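PDB 6DQX: ribonucleoside-diphosphate reductase, alpha chain from Actinobacillus ureae ATCC 25976, which probably reduces ribonucleoside diphosphates to deoxyribonucleotides as the catalytic subunit of a class Id ribonucleotide reductase. Local coordinates for residues F85-S89 against P90-N94; A136-G139 against D140-P143; D365-Q368 against A369-N373; D534-Q537 against L538-A542. One frame throughout, in Å; residues are numbered along the deposited sequence.

Contact 1 (F85-S89 against P90-N94)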
loop_
_atom_site.group_PDB
_atom_site.type_symbol
_atom_site.label_atom_id
_atom_site.label_comp_id
_atom_site.label_asym_id
_atom_site.label_seq_id
_atom_site.Cartn_x
_atom_site.Cartn_y
_atom_site.Cartn_z
ATOM N N PHE A 85 22.878 -1.163 32.543
ATOM C CA PHE A 85 21.853 -0.742 31.550
ATOM C C PHE A 85 22.198 -1.168 30.155
ATOM O O PHE A 85 23.306 -0.922 29.688
ATOM C CB PHE A 85 21.773 0.796 31.405
ATOM C CG PHE A 85 21.257 1.526 32.590
ATOM C CD1 PHE A 85 20.599 0.889 33.632
ATOM C CD2 PHE A 85 21.395 2.912 32.639
ATOM C CE1 PHE A 85 20.143 1.611 34.704
ATOM C CE2 PHE A 85 20.927 3.638 33.711
ATOM C CZ PHE A 85 20.299 2.980 34.754
ATOM N N SER A 86 21.216 -1.691 29.445
ATOM C CA SER A 86 21.277 -1.811 27.997
ATOM C C SER A 86 20.227 -0.852 27.446
ATOM O O SER A 86 19.136 -0.775 27.980
ATOM C CB SER A 86 20.962 -3.250 27.596
ATOM O OG SER A 86 20.552 -3.349 26.250
ATOM N N LEU A 87 20.563 -0.134 26.371
ATOM C CA LEU A 87 19.643 0.787 25.713
ATOM C C LEU A 87 19.228 0.178 24.393
ATOM O O LEU A 87 20.004 -0.570 23.769
ATOM C CB LEU A 87 20.297 2.153 25.470
ATOM C CG LEU A 87 21.025 2.781 26.651
ATOM C CD1 LEU A 87 21.577 4.118 26.230
ATOM C CD2 LEU A 87 20.108 2.922 27.847
ATOM N N SER A 88 18.009 0.484 23.966
ATOM C CA SER A 88 17.472 -0.084 22.734
ATOM C C SER A 88 18.203 0.494 21.527
ATOM O O SER A 88 18.765 1.600 21.592
ATOM C CB SER A 88 15.984 0.214 22.591
ATOM O OG SER A 88 15.794 1.580 22.287
ATOM N N SER A 89 18.156 -0.239 20.422
ATOM C CA SER A 89 18.816 0.241 19.203
ATOM C C SER A 89 18.224 1.550 18.663
ATOM O O SER A 89 18.991 2.387 18.228
ATOM C CB SER A 89 18.939 -0.848 18.130
ATOM O OG SER A 89 17.705 -1.257 17.640
ATOM N N PRO A 90 16.881 1.749 18.712
ATOM C CA PRO A 90 16.366 3.076 18.341
ATOM C C PRO A 90 16.877 4.231 19.214
ATOM O O PRO A 90 17.079 5.330 18.719
ATOM C CB PRO A 90 14.844 2.916 18.474
ATOM C CG PRO A 90 14.601 1.461 18.266
ATOM C CD PRO A 90 15.768 0.810 18.956
ATOM N N ILE A 91 17.093 3.983 20.509
ATOM C CA ILE A 91 17.644 5.001 21.400
ATOM C C ILE A 91 19.114 5.289 21.044
ATOM O O ILE A 91 19.508 6.459 20.896
ATOM C CB ILE A 91 17.460 4.568 22.886
ATOM C CG1 ILE A 91 15.966 4.672 23.238
ATOM C CG2 ILE A 91 18.329 5.413 23.816
ATOM C CD1 ILE A 91 15.517 3.944 24.501
ATOM N N TRP A 92 19.906 4.239 20.887
ATOM C CA TRP A 92 21.317 4.378 20.452
ATOM C C TRP A 92 21.366 5.155 19.147
ATOM O O TRP A 92 22.204 6.053 18.974
ATOM C CB TRP A 92 21.987 3.026 20.213
ATOM C CG TRP A 92 22.663 2.428 21.387
ATOM C CD1 TRP A 92 22.213 1.371 22.143
ATOM C CD2 TRP A 92 23.918 2.819 21.950
ATOM N NE1 TRP A 92 23.110 1.097 23.153
ATOM C CE2 TRP A 92 24.163 1.968 23.056
ATOM C CE3 TRP A 92 24.855 3.809 21.638
ATOM C CZ2 TRP A 92 25.307 2.076 23.845
ATOM C CZ3 TRP A 92 26.004 3.906 22.415
ATOM C CH2 TRP A 92 26.217 3.050 23.510
ATOM N N SER A 93 20.465 4.807 18.234
ATOM C CA SER A 93 20.497 5.411 16.879
ATOM C C SER A 93 20.032 6.863 16.827
ATOM O O SER A 93 20.659 7.692 16.127
ATOM C CB SER A 93 19.707 4.566 15.885
ATOM O OG SER A 93 20.318 3.301 15.723
ATOM N N ASN A 94 18.945 7.171 17.544
ATOM C CA ASN A 94 18.158 8.371 17.304
ATOM C C ASN A 94 17.925 9.292 18.481
ATOM O O ASN A 94 17.526 10.428 18.267
ATOM C CB ASN A 94 16.774 7.970 16.725
ATOM C CG ASN A 94 16.878 7.015 15.528
ATOM O OD1 ASN A 94 16.074 6.091 15.396
ATOM N ND2 ASN A 94 17.887 7.231 14.657
HETATM O O HOH W 1 23.224 -0.695 25.322
#
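Ser-88 receives the first turn of the short helix 89-94 with both its oxygens, as the N-cap residue that joins this helix to the preceding strand 85-87. Its OG accepts from Ile-91 N at 3.3 Å, the capping bond proper. Because chi1 is 72°, OG sits between its own backbone N and carbonyl carbon, close enough to the helix start to take that N-H and to lie against the Ile-91 side chain, 3.2 Å from CG1. The carbonyl of Ser-88 takes the next amide: Trp-92 N donates to Ser-88 O at 3.0 Å in an almost straight bond (N-H...O 174°). One residue on, Ser-89 O is gripped twice by Ser-93, whose N donates over 2.8 Å while its hydroxyl OG folds back to donate from the other face of the carbonyl plane. This second bond ties the Ser-93 side chain to the helix backbone. Strand and helix are also joined by a water, which accepts from Leu-87 N and from Trp-92 NE1, satisfying an amide and an indole N-H at once. It lies in the indole plane, at the ring edge. Beyond the turn, Arg-55 takes the Trp-92 carbonyl through NE, and Arg-99 that of Ser-93; Leu-87 and Ile-91 both rest on Phe-315 of helix 308-327. Leu-87 CB packs against Trp-92 CD1 at 3.9 Å and, more loosely, against Ile-91 CG2. At the edge of the indole, Leu-87 O lies near the ring plane, 3.4 Å from Trp-92 CD1.

Contact 2 (A136-G139 against D140-P143). With EDO (1,2-ethanediol), chain H.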
loop_
_atom_site.group_PDB
_atom_site.type_symbol
_atom_site.label_atom_id
_atom_site.label_comp_id
_atom_site.label_asym_id
_atom_site.label_seq_id
_atom_site.Cartn_x
_atom_site.Cartn_y
_atom_site.Cartn_z
ATOM N N ALA A 136 -0.044 -5.138 13.382
ATOM C CA ALA A 136 -1.439 -4.766 13.325
ATOM C C ALA A 136 -2.424 -5.882 13.576
ATOM O O ALA A 136 -2.153 -7.081 13.329
ATOM C CB ALA A 136 -1.744 -4.063 11.977
ATOM N N TYR A 137 -3.591 -5.492 14.054
ATOM C CA TYR A 137 -4.688 -6.427 14.306
ATOM C C TYR A 137 -5.677 -6.428 13.135
ATOM O O TYR A 137 -6.254 -5.390 12.828
ATOM C CB TYR A 137 -5.428 -6.058 15.579
ATOM C CG TYR A 137 -6.615 -6.935 15.902
ATOM C CD1 TYR A 137 -6.452 -8.300 16.170
ATOM C CD2 TYR A 137 -7.894 -6.421 15.939
ATOM C CE1 TYR A 137 -7.549 -9.109 16.484
ATOM C CE2 TYR A 137 -9.005 -7.223 16.230
ATOM C CZ TYR A 137 -8.815 -8.570 16.504
ATOM O OH TYR A 137 -9.887 -9.376 16.819
ATOM N N PHE A 138 -5.903 -7.619 12.582
ATOM C CA PHE A 138 -6.768 -7.860 11.390
ATOM C C PHE A 138 -8.130 -8.446 11.717
ATOM O O PHE A 138 -8.989 -8.584 10.820
ATOM C CB PHE A 138 -6.039 -8.798 10.414
ATOM C CG PHE A 138 -4.916 -8.152 9.683
ATOM C CD1 PHE A 138 -3.716 -7.877 10.318
ATOM C CD2 PHE A 138 -5.042 -7.807 8.334
ATOM C CE1 PHE A 138 -2.664 -7.290 9.660
ATOM C CE2 PHE A 138 -3.989 -7.225 7.681
ATOM C CZ PHE A 138 -2.795 -6.952 8.324
ATOM N N GLY A 139 -8.364 -8.795 12.981
ATOM C CA GLY A 139 -9.517 -9.604 13.344
ATOM C C GLY A 139 -10.899 -8.986 13.260
ATOM O O GLY A 139 -11.901 -9.705 13.331
ATOM N N ASP A 140 -10.983 -7.663 13.146
ATOM C CA ASP A 140 -12.275 -7.012 12.949
ATOM C C ASP A 140 -12.592 -6.742 11.475
ATOM O O ASP A 140 -13.665 -6.225 11.172
ATOM C CB ASP A 140 -12.385 -5.743 13.810
ATOM C CG ASP A 140 -12.711 -6.056 15.279
ATOM O OD1 ASP A 140 -13.154 -7.171 15.594
ATOM O OD2 ASP A 140 -12.559 -5.152 16.115
ATOM N N ILE A 141 -11.689 -7.116 10.576
ATOM C CA ILE A 141 -11.994 -7.124 9.129
ATOM C C ILE A 141 -12.986 -8.263 8.847
ATOM O O ILE A 141 -12.770 -9.426 9.225
ATOM C CB ILE A 141 -10.718 -7.290 8.280
ATOM C CG1 ILE A 141 -9.760 -6.112 8.505
ATOM C CG2 ILE A 141 -11.073 -7.416 6.803
ATOM C CD1 ILE A 141 -8.375 -6.324 7.943
ATOM N N ARG A 142 -14.068 -7.962 8.136
ATOM C CA ARG A 142 -15.052 -8.996 7.852
ATOM C C ARG A 142 -14.414 -10.069 6.953
ATOM O O ARG A 142 -13.558 -9.742 6.144
ATOM C CB ARG A 142 -16.287 -8.404 7.195
ATOM C CG ARG A 142 -17.310 -7.845 8.180
ATOM C CD ARG A 142 -18.462 -7.142 7.466
ATOM N NE ARG A 142 -18.003 -5.933 6.773
ATOM C CZ ARG A 142 -17.609 -5.842 5.501
ATOM N NH1 ARG A 142 -17.217 -4.661 5.029
ATOM N NH2 ARG A 142 -17.591 -6.900 4.692
ATOM N N PRO A 143 -14.803 -11.340 7.123
ATOM C CA PRO A 143 -14.175 -12.460 6.410
ATOM C C PRO A 143 -14.574 -12.581 4.931
ATOM O O PRO A 143 -15.536 -11.943 4.496
ATOM C CB PRO A 143 -14.651 -13.681 7.191
ATOM C CG PRO A 143 -15.944 -13.276 7.781
ATOM C CD PRO A 143 -15.850 -11.804 8.052
HETATM C C1 EDO H . -13.827 -3.588 2.874
HETATM O O1 EDO H . -15.180 -3.339 3.257
HETATM C C2 EDO H . -13.055 -3.994 4.120
HETATM O O2 EDO H . -13.614 -5.196 4.667
HETATM O O HOH W 2 -9.017 -5.573 12.590
HETATM O O HOH W 3 -12.290 -8.369 18.122
#
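Tyr-137 O accepts from a water at 2.8 Å, and that water accepts in turn from Asp-140 N, so a single molecule spans the backbone between strand end and loop. A second water makes the matching link between side chains, giving one hydrogen to Tyr-137 OH and the other to Asp-140 OD1, each at 2.9 Å. The phenol and the carboxylate have direct partners as well: Tyr-137 OH is bonded to Asp-186, and Asp-140 OD2 to Tyr-109 OH. Carboxylate and ring stand steeply to one another, their planes 79° apart, with Asp-140 CG 4.0 Å from Tyr-137 CE2. A chi1 of 178° turns the Tyr-137 ring to the carbonyl side, back over the chain that follows, and Gly-139 N comes to sit 3.4 Å above its centre. The chain here leaves strand 134-137 of the barrel sheet through a type I beta turn, Phe-138 to Ile-141, closed by Ile-141 N donating to Phe-138 O at 3.1 Å from well above the carbonyl plane. The side chains of these two residues run side by side and point the same way, Phe-138 CD2 lying 3.7 Å from Ile-141 CD1. Trp-195 meets the Phe-138 ring edge-to-face, while Arg-142 NE forms a salt bridge with Asp-112.

Contact 3 (D365-Q368 against A369-N373); sequences DSFQ and AMQKN
With chi1 at -179°, Phe-367 swings its ring along the carbonyl side of its own residue, and Gln-371, extended beyond CG, brings its amide up to that ring. NE2 of Gln-371 comes within 3.3 Å of Phe-367 CE2; the approach is oblique, ring and amide planes being 44° apart. OE1 of Gln-371 lies loosely over Gln-368, 3.8 Å from its CA, and the planes of the two glutamine amides are nearly parallel. These side chains lie on the exposed flank of the helix. Its other flank is covered, Ala-369 resting on Leu-357 and on Gln-508 of helix 502-513. The helical backbone bonds start here: Met-370 N donates to Ser-366 O at 3.1 Å, and Gln-371 N to Phe-367 O at 3.0 Å. Ser-366 OG accepts from Ala-369 N at 3.1 Å and touches the Ala-369 methyl CB at 3.4 Å. The same hydroxyl is hydrogen-bonded to Ala-363 O in the preceding loop, so it links that loop to the first turn. This is the serine N-cap that opens the long helix 367-395.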
loop_
_atom_site.group_PDB
_atom_site.type_symbol
_atom_site.label_atom_id
_atom_site.label_comp_id
_atom_site.label_asym_id
_atom_site.label_seq_id
_atom_site.Cartn_x
_atom_site.Cartn_y
_atom_site.Cartn_z
ATOM N N ASP A 365 16.899 -24.711 35.574
ATOM C CA ASP A 365 15.704 -25.424 36.023
ATOM C C ASP A 365 15.930 -25.904 37.461
ATOM O O ASP A 365 16.336 -27.037 37.666
ATOM C CB ASP A 365 15.446 -26.624 35.105
ATOM C CG ASP A 365 14.238 -27.471 35.519
ATOM O OD1 ASP A 365 13.397 -27.009 36.310
ATOM O OD2 ASP A 365 14.146 -28.620 35.031
ATOM N N SER A 366 15.680 -25.030 38.431
ATOM C CA SER A 366 15.844 -25.387 39.844
ATOM C C SER A 366 14.939 -24.572 40.766
ATOM O O SER A 366 14.501 -23.484 40.426
ATOM C CB SER A 366 17.304 -25.210 40.270
ATOM O OG SER A 366 17.690 -23.860 40.308
ATOM N N PHE A 367 14.710 -25.090 41.974
ATOM C CA PHE A 367 13.995 -24.348 42.993
ATOM C C PHE A 367 14.698 -23.041 43.337
ATOM O O PHE A 367 14.040 -22.013 43.487
ATOM C CB PHE A 367 13.870 -25.247 44.230
ATOM C CG PHE A 367 13.124 -24.627 45.366
ATOM C CD1 PHE A 367 11.745 -24.654 45.383
ATOM C CD2 PHE A 367 13.794 -24.008 46.395
ATOM C CE1 PHE A 367 11.044 -24.073 46.431
ATOM C CE2 PHE A 367 13.108 -23.449 47.456
ATOM C CZ PHE A 367 11.730 -23.494 47.476
ATOM N N GLN A 368 16.025 -23.055 43.459
ATOM C CA GLN A 368 16.770 -21.835 43.773
ATOM C C GLN A 368 16.620 -20.768 42.670
ATOM O O GLN A 368 16.490 -19.573 42.978
ATOM C CB GLN A 368 18.245 -22.103 44.043
ATOM C CG GLN A 368 18.499 -22.761 45.394
ATOM C CD GLN A 368 19.949 -23.201 45.583
ATOM O OE1 GLN A 368 20.782 -23.104 44.662
ATOM N NE2 GLN A 368 20.272 -23.653 46.799
ATOM N N ALA A 369 16.607 -21.204 41.420
ATOM C CA ALA A 369 16.301 -20.270 40.287
ATOM C C ALA A 369 14.932 -19.619 40.454
ATOM O O ALA A 369 14.791 -18.404 40.303
ATOM C CB ALA A 369 16.355 -21.003 38.968
ATOM N N MET A 370 13.930 -20.421 40.818
ATOM C CA MET A 370 12.596 -19.890 41.052
ATOM C C MET A 370 12.581 -18.872 42.184
ATOM O O MET A 370 11.906 -17.855 42.084
ATOM C CB MET A 370 11.593 -20.997 41.315
ATOM C CG MET A 370 11.404 -21.921 40.137
ATOM S SD MET A 370 9.950 -22.938 40.313
ATOM C CE MET A 370 8.657 -21.782 39.887
ATOM N N GLN A 371 13.346 -19.119 43.259
ATOM C CA GLN A 371 13.462 -18.112 44.319
ATOM C C GLN A 371 14.030 -16.795 43.843
ATOM O O GLN A 371 13.535 -15.724 44.214
ATOM C CB GLN A 371 14.322 -18.617 45.478
ATOM C CG GLN A 371 13.717 -19.832 46.124
ATOM C CD GLN A 371 14.561 -20.299 47.291
ATOM O OE1 GLN A 371 15.778 -20.496 47.147
ATOM N NE2 GLN A 371 13.940 -20.418 48.473
ATOM N N LYS A 372 15.093 -16.872 43.059
ATOM C CA LYS A 372 15.722 -15.670 42.504
ATOM C C LYS A 372 14.801 -14.939 41.514
ATOM O O LYS A 372 14.776 -13.696 41.468
ATOM C CB LYS A 372 17.048 -16.017 41.824
ATOM C CG LYS A 372 18.156 -16.533 42.760
ATOM C CD LYS A 372 18.582 -15.499 43.773
ATOM C CE LYS A 372 19.965 -15.835 44.324
ATOM N NZ LYS A 372 20.254 -14.925 45.443
ATOM N N ASN A 373 14.045 -15.723 40.762
ATOM C CA ASN A 373 13.099 -15.191 39.725
ATOM C C ASN A 373 12.068 -14.320 40.448
ATOM O O ASN A 373 11.824 -13.176 40.073
ATOM C CB ASN A 373 12.443 -16.366 39.011
ATOM C CG ASN A 373 11.763 -15.992 37.715
ATOM O OD1 ASN A 373 12.248 -15.151 36.973
ATOM N ND2 ASN A 373 10.636 -16.630 37.438
#

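Contact 4 (D534-Q537 against L538-A542); sequences DLNQ and LYLTA
The Tyr-539 ring meets the turn before it through CD2 and CE2: Leu-535 O approaches obliquely, 3.3 Å from CD2, and the methyl CD2 of Leu-535 reaches Tyr-539 CE2 at 3.9 Å. Leucine and tyrosine run alongside each other, pointing the same way, and the phenol OH is hydrogen-bonded to Gln-553 OE1 of strand 549-554. A second flat group, the Asn-536 amide, is met by a leucine methyl, Leu-540 CD1 lying 3.5 Å from ND2 and 3.7 Å from OD1. A chi1 of -179° puts the amide on the carbonyl side of its residue, beside Leu-540. OD1 accepts from Trp-233 NE1 of helix 227-243, while Leu-540 CD1 merely packs on the amide. Both pairs are four residues apart on helix 532-544, the crossover helix of a beta-alpha-beta unit between the parallel strands 524-525 and 549-554. Its regular backbone bonds include Tyr-539 N to Leu-535 O, 3.0 Å. Leu-540 also packs on helix 216-223, and Leu-538 on helix 502-513, so the helix is flanked by several others. Toward the more exposed side Gln-537 O is held by two donors of Thr-541, the amide N at 2.8 Å and the hydroxyl OG1 at 2.9 Å, reaching it from opposite faces of the carbonyl plane. The Gln-537 side chain, bent at chi2 (55°), doubles back until NE2 lies 3.0 Å from Thr-541 OG1.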
loop_
_atom_site.group_PDB
_atom_site.type_symbol
_atom_site.label_atom_id
_atom_site.label_comp_id
_atom_site.label_asym_id
_atom_site.label_seq_id
_atom_site.Cartn_x
_atom_site.Cartn_y
_atom_site.Cartn_z
ATOM N N ASP A 534 2.967 -34.002 22.934
ATOM C CA ASP A 534 3.774 -33.358 23.976
ATOM C C ASP A 534 3.833 -31.845 23.766
ATOM O O ASP A 534 3.768 -31.105 24.739
ATOM C CB ASP A 534 5.199 -33.931 24.036
ATOM C CG ASP A 534 5.247 -35.409 24.467
ATOM O OD1 ASP A 534 4.289 -35.932 25.068
ATOM O OD2 ASP A 534 6.285 -36.047 24.213
ATOM N N LEU A 535 3.967 -31.396 22.512
ATOM C CA LEU A 535 3.862 -29.954 22.194
ATOM C C LEU A 535 2.499 -29.413 22.560
ATOM O O LEU A 535 2.391 -28.313 23.119
ATOM C CB LEU A 535 4.121 -29.658 20.711
ATOM C CG LEU A 535 5.576 -29.513 20.265
ATOM C CD1 LEU A 535 5.660 -29.579 18.745
ATOM C CD2 LEU A 535 6.172 -28.214 20.787
ATOM N N ASN A 536 1.461 -30.175 22.211
ATOM C CA ASN A 536 0.095 -29.825 22.534
ATOM C C ASN A 536 -0.019 -29.511 24.031
ATOM O O ASN A 536 -0.453 -28.412 24.410
ATOM C CB ASN A 536 -0.867 -30.959 22.129
ATOM C CG ASN A 536 -2.314 -30.635 22.426
ATOM O OD1 ASN A 536 -2.834 -29.623 21.977
ATOM N ND2 ASN A 536 -2.974 -31.488 23.217
ATOM N N GLN A 537 0.403 -30.450 24.876
ATOM C CA GLN A 537 0.294 -30.236 26.328
ATOM C C GLN A 537 1.102 -29.024 26.800
ATOM O O GLN A 537 0.624 -28.291 27.659
ATOM C CB GLN A 537 0.659 -31.496 27.154
ATOM C CG GLN A 537 0.339 -31.389 28.659
ATOM C CD GLN A 537 -1.128 -31.035 28.945
ATOM O OE1 GLN A 537 -2.040 -31.733 28.501
ATOM N NE2 GLN A 537 -1.358 -29.928 29.670
ATOM N N LEU A 538 2.294 -28.803 26.234
ATOM C CA LEU A 538 3.120 -27.670 26.655
ATOM C C LEU A 538 2.406 -26.346 26.397
ATOM O O LEU A 538 2.335 -25.519 27.288
ATOM C CB LEU A 538 4.486 -27.669 25.974
ATOM C CG LEU A 538 5.484 -26.640 26.498
ATOM C CD1 LEU A 538 5.872 -26.938 27.936
ATOM C CD2 LEU A 538 6.721 -26.612 25.620
ATOM N N TYR A 539 1.885 -26.143 25.175
ATOM C CA TYR A 539 1.138 -24.917 24.869
ATOM C C TYR A 539 -0.149 -24.753 25.685
ATOM O O TYR A 539 -0.487 -23.648 26.135
ATOM C CB TYR A 539 0.857 -24.792 23.352
ATOM C CG TYR A 539 2.105 -24.592 22.511
ATOM C CD1 TYR A 539 2.978 -23.558 22.767
ATOM C CD2 TYR A 539 2.417 -25.453 21.464
ATOM C CE1 TYR A 539 4.114 -23.373 22.006
ATOM C CE2 TYR A 539 3.558 -25.276 20.692
ATOM C CZ TYR A 539 4.410 -24.230 20.978
ATOM O OH TYR A 539 5.531 -24.007 20.249
ATOM N N LEU A 540 -0.860 -25.846 25.913
ATOM C CA LEU A 540 -2.049 -25.798 26.751
ATOM C C LEU A 540 -1.690 -25.413 28.200
ATOM O O LEU A 540 -2.400 -24.625 28.845
ATOM C CB LEU A 540 -2.786 -27.126 26.717
ATOM C CG LEU A 540 -3.403 -27.510 25.361
ATOM C CD1 LEU A 540 -3.977 -28.923 25.435
ATOM C CD2 LEU A 540 -4.451 -26.508 24.938
ATOM N N THR A 541 -0.594 -25.961 28.690
ATOM C CA THR A 541 -0.079 -25.584 30.015
ATOM C C THR A 541 0.283 -24.100 30.064
ATOM O O THR A 541 -0.056 -23.422 31.042
ATOM C CB THR A 541 1.105 -26.456 30.393
ATOM O OG1 THR A 541 0.633 -27.804 30.536
ATOM C CG2 THR A 541 1.755 -25.995 31.695
ATOM N N ALA A 542 0.898 -23.596 28.988
ATOM C CA ALA A 542 1.229 -22.171 28.886
ATOM C C ALA A 542 0.008 -21.301 29.099
ATOM O O ALA A 542 0.036 -20.374 29.925
ATOM C CB ALA A 542 1.890 -21.849 27.553
#

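In the fold
The four contacts follow one another along the chain, each closing before the next opens, and none touches another. Contacts 1 and 2 reach the same mixed sheet, through strands 85-87 and 134-137, yet their centres are 33 Å apart. Contacts 3 and 4 are helical and closer together, with centres 22 Å and nearest atoms about 11 Å apart; both helices pack on helix 502-513. Contacts 2 and 3 lie on opposite sides of the chain's centre, 41 Å between centres, as do contacts 1 and 4. The helix of contact 4 crosses over between strands 524-525 and 549-554 of that sheet, so three of the four contacts belong to barrel strands or a connection between two.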